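Local coordinates for protein endo-1,4-beta-xylanase (Pseudoalteromonas haloplanktis, PDB 1H12) that hydrolyses internal beta-1,4-linkages of xylan at low temperature as a cold-adapted family 8 glycoside hydrolase and probably also cleaves cellulose-type beta-1,4-glucans, at residues 338-341 and 342-346; 366-369 and 370-373. All coordinates share one frame; numbering follows the deposited sequence. Where two conformers were deposited one is given.

How the contacts relate
Along the chain contact 1 comes first: the loop after strand 333-334 runs through 338-341 and turns into helix 342-351 at Gly341. The chain then passes into helix 358-369, and contact 2 marks its exit, where 370-373 lead off toward helix 379-392. The two lie in series, each closing a short local turn, one at a helix start, one at a helix end. The centres of contact 1 and contact 2 are about 10 Å apart, and they touch: Phe368 CD1 lies 3.5 Å from Ala346 CA, and Leu371 CD1 3.8 Å from Glu342 CB. Helix 342-351 is thus tied to the end of helix 358-369 and the loop after it, with Glu342 close to the bound xylose.

Contact 1. Residues 338-341 and 342-346; sequences GCAG and EGQKA
Gly341 and Lys345 join the loop to the helix through the backbone: Lys345 N donates to Gly341 O at 3.1 Å, nearly straight at 171° and in the carbonyl plane. The aliphatic start of the lysine runs past that same oxygen, with Lys345 CG 3.4 Å from Gly341 O. Its CG is anti to the carbonyl carbon (chi1 -68°) and the rest of the chain is extended, which carries the ammonium back beside the loop. There a water bridges the two parts, donating to Ala340 O at 2.9 Å and accepting from Lys345 NZ at 2.8 Å. The other contact is van der Waals: the Ala340 methyl lies against the amide oxygen, CB 3.1 Å from Gln344 OE1, while the amide's other end, Gln344 NE2, is held by Glu326 O and Tyr278 OH. With an alanine here instead of the glutamine, those two oxygens would probably lose their shared donor and a gap would open beside the Ala340 methyl. Just before the turn in sequence, Cys339 is joined to Cys324 by a disulfide. Gly341, at the N-cap position, and Glu342, in the first turn, both line the xylose-binding pocket, so this is a helix N-terminus built into a sugar site.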
# COMPACT_ATOMS: atom_id res chain seq x y z
N GLY A 338 4.30 -20.67 4.31
CA GLY A 338 2.95 -20.68 4.79
C GLY A 338 1.91 -20.44 3.72
O GLY A 338 2.16 -19.74 2.73
N CYS A 339 0.74 -21.00 3.94
CA CYS A 339 -0.40 -20.70 3.14
C CYS A 339 -0.72 -19.21 3.18
O CYS A 339 -0.53 -18.55 4.18
CB CYS A 339 -1.65 -21.48 3.58
SG CYS A 339 -1.58 -23.26 3.22
N ALA A 340 -1.29 -18.71 2.09
CA ALA A 340 -1.71 -17.32 2.03
C ALA A 340 -2.54 -16.95 3.23
O ALA A 340 -3.52 -17.59 3.55
CB ALA A 340 -2.54 -17.08 0.80
N GLY A 341 -2.21 -15.84 3.81
CA GLY A 341 -3.07 -15.28 4.86
C GLY A 341 -4.03 -14.23 4.34
O GLY A 341 -4.23 -14.06 3.14
N GLU A 342 -4.65 -13.56 5.27
CA GLU A 342 -5.73 -12.68 4.92
C GLU A 342 -5.27 -11.51 4.08
O GLU A 342 -6.00 -11.05 3.20
CB GLU A 342 -6.47 -12.16 6.15
CG GLU A 342 -7.04 -13.24 7.08
CD GLU A 342 -6.14 -13.64 8.19
OE1 GLU A 342 -4.92 -13.39 8.12
OE2 GLU A 342 -6.67 -14.20 9.18
N GLY A 343 -4.07 -10.99 4.37
CA GLY A 343 -3.60 -9.81 3.64
C GLY A 343 -3.32 -10.11 2.17
O GLY A 343 -3.56 -9.29 1.30
N GLN A 344 -2.77 -11.30 1.92
CA GLN A 344 -2.49 -11.71 0.56
C GLN A 344 -3.78 -11.92 -0.19
O GLN A 344 -3.94 -11.50 -1.36
CB GLN A 344 -1.59 -12.94 0.58
CG GLN A 344 -1.01 -13.31 -0.75
CD GLN A 344 -0.20 -14.56 -0.71
OE1 GLN A 344 -0.08 -15.20 0.35
NE2 GLN A 344 0.36 -14.95 -1.88
N LYS A 345 -4.74 -12.59 0.45
CA LYS A 345 -6.04 -12.77 -0.16
C LYS A 345 -6.74 -11.43 -0.41
O LYS A 345 -7.42 -11.27 -1.43
CB LYS A 345 -6.90 -13.67 0.72
CG LYS A 345 -6.43 -15.08 0.79
CD LYS A 345 -7.24 -15.97 1.71
CE LYS A 345 -6.87 -17.45 1.59
NZ LYS A 345 -7.54 -18.27 2.65
N ALA A 346 -6.55 -10.49 0.48
CA ALA A 346 -7.11 -9.14 0.33
C ALA A 346 -6.49 -8.40 -0.88
O ALA A 346 -7.20 -7.83 -1.69
CB ALA A 346 -6.84 -8.35 1.64
O HOH W 1 -6.12 -17.35 4.85

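Contact 2. Residues 366-369 and 370-373; sequences NEFW and SLSQ
Ser370 reaches back one turn to Asn366, whose carbonyl oxygen takes two bonds from it: Ser370 N donates to Asn366 O at 3.0 Å, and Ser370 OG to the same Asn366 O at 3.1 Å. With chi1 at 71°, OG lies between its own backbone N and carbonyl carbon, from where the hydroxyl can fold back onto the helix end. Both donors sit somewhat off the carbonyl plane, the amide more so than the hydroxyl. One residue on, Leu371 N donates to Phe368 O at 3.1 Å from well above the carbonyl plane, a tighter turn than the preceding helical bond.

The close packing is on the leucine side. Leu371 CG lies 3.2 Å from Glu367 O and 3.4 Å from Phe368 O, so the branch point covers two carbonyls at the end of the helix. Its CD1 approaches the buried Phe368 ring obliquely, 4.3 Å from Phe368 CD1. By contrast, Ser370 is exposed and forms the solvent side. A water bridges the turn between Phe368 O and Leu371 O, 2.7 Å from Leu371 O, though its protons are too few for all the acceptors in reach. Glu367 turns away from the loop to a salt bridge with Lys317. Thus the end of helix 358-369 is wedged among its neighbours: Phe368 packs on Ala349 of helix 342-351 and on Ala389 and Met390 of helix 379-392.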
# COMPACT_ATOMS: atom_id res chain seq x y z
N ASN A 366 -14.53 -14.53 -3.26
CA ASN A 366 -15.16 -15.26 -2.16
C ASN A 366 -14.18 -15.73 -1.11
O ASN A 366 -14.50 -15.75 0.08
CB ASN A 366 -16.08 -16.35 -2.71
CG ASN A 366 -17.36 -15.69 -3.27
OD1 ASN A 366 -18.03 -15.06 -2.52
ND2 ASN A 366 -17.58 -15.71 -4.53
N GLU A 367 -12.96 -16.06 -1.50
CA GLU A 367 -11.94 -16.42 -0.53
C GLU A 367 -11.62 -15.25 0.39
O GLU A 367 -11.24 -15.47 1.55
CB GLU A 367 -10.67 -16.93 -1.18
CG GLU A 367 -10.92 -18.29 -1.78
CD GLU A 367 -9.72 -18.92 -2.41
OE1 GLU A 367 -8.60 -18.41 -2.07
OE2 GLU A 367 -9.91 -19.95 -3.18
N PHE A 368 -11.70 -14.04 -0.11
CA PHE A 368 -11.51 -12.84 0.73
C PHE A 368 -12.75 -12.53 1.58
O PHE A 368 -12.64 -12.28 2.76
CB PHE A 368 -11.17 -11.64 -0.16
CG PHE A 368 -11.26 -10.32 0.53
CD1 PHE A 368 -10.35 -9.91 1.49
CD2 PHE A 368 -12.27 -9.45 0.24
CE1 PHE A 368 -10.41 -8.74 2.16
CE2 PHE A 368 -12.37 -8.24 0.92
CZ PHE A 368 -11.44 -7.88 1.86
N TRP A 369 -13.91 -12.54 0.97
CA TRP A 369 -15.12 -12.11 1.62
C TRP A 369 -15.56 -13.07 2.73
O TRP A 369 -16.24 -12.64 3.68
CB TRP A 369 -16.25 -11.93 0.60
CG TRP A 369 -17.42 -11.10 1.07
CD1 TRP A 369 -18.63 -11.54 1.44
CD2 TRP A 369 -17.43 -9.70 1.24
NE1 TRP A 369 -19.41 -10.48 1.82
CE2 TRP A 369 -18.69 -9.34 1.72
CE3 TRP A 369 -16.46 -8.69 1.06
CZ2 TRP A 369 -19.06 -8.05 1.92
CZ3 TRP A 369 -16.81 -7.41 1.27
CH2 TRP A 369 -18.11 -7.08 1.75
N SER A 370 -15.15 -14.32 2.64
CA SER A 370 -15.50 -15.28 3.67
C SER A 370 -14.61 -15.23 4.87
O SER A 370 -14.91 -15.84 5.89
CB SER A 370 -15.46 -16.68 3.07
OG SER A 370 -14.13 -17.06 2.81
N LEU A 371 -13.52 -14.46 4.82
CA LEU A 371 -12.61 -14.40 5.95
C LEU A 371 -13.19 -13.64 7.12
O LEU A 371 -13.94 -12.70 6.94
CB LEU A 371 -11.36 -13.59 5.56
CG LEU A 371 -10.49 -14.24 4.46
CD1 LEU A 371 -9.46 -13.21 4.03
CD2 LEU A 371 -9.84 -15.52 4.96
N SER A 372 -12.78 -14.06 8.32
CA SER A 372 -12.97 -13.13 9.44
C SER A 372 -11.80 -12.13 9.45
O SER A 372 -10.68 -12.39 8.99
CB SER A 372 -12.85 -13.97 10.73
OG SER A 372 -13.87 -14.95 10.89
N GLN A 373 -12.06 -10.99 10.08
CA GLN A 373 -11.04 -9.94 10.16
C GLN A 373 -9.84 -10.47 10.91
O GLN A 373 -10.01 -11.15 11.91
CB GLN A 373 -11.64 -8.72 10.85
CG GLN A 373 -10.69 -7.56 10.92
CD GLN A 373 -11.32 -6.29 11.39
OE1 GLN A 373 -12.50 -6.30 11.81
NE2 GLN A 373 -10.61 -5.17 11.28
O HOH W 2 -13.97 -10.96 4.88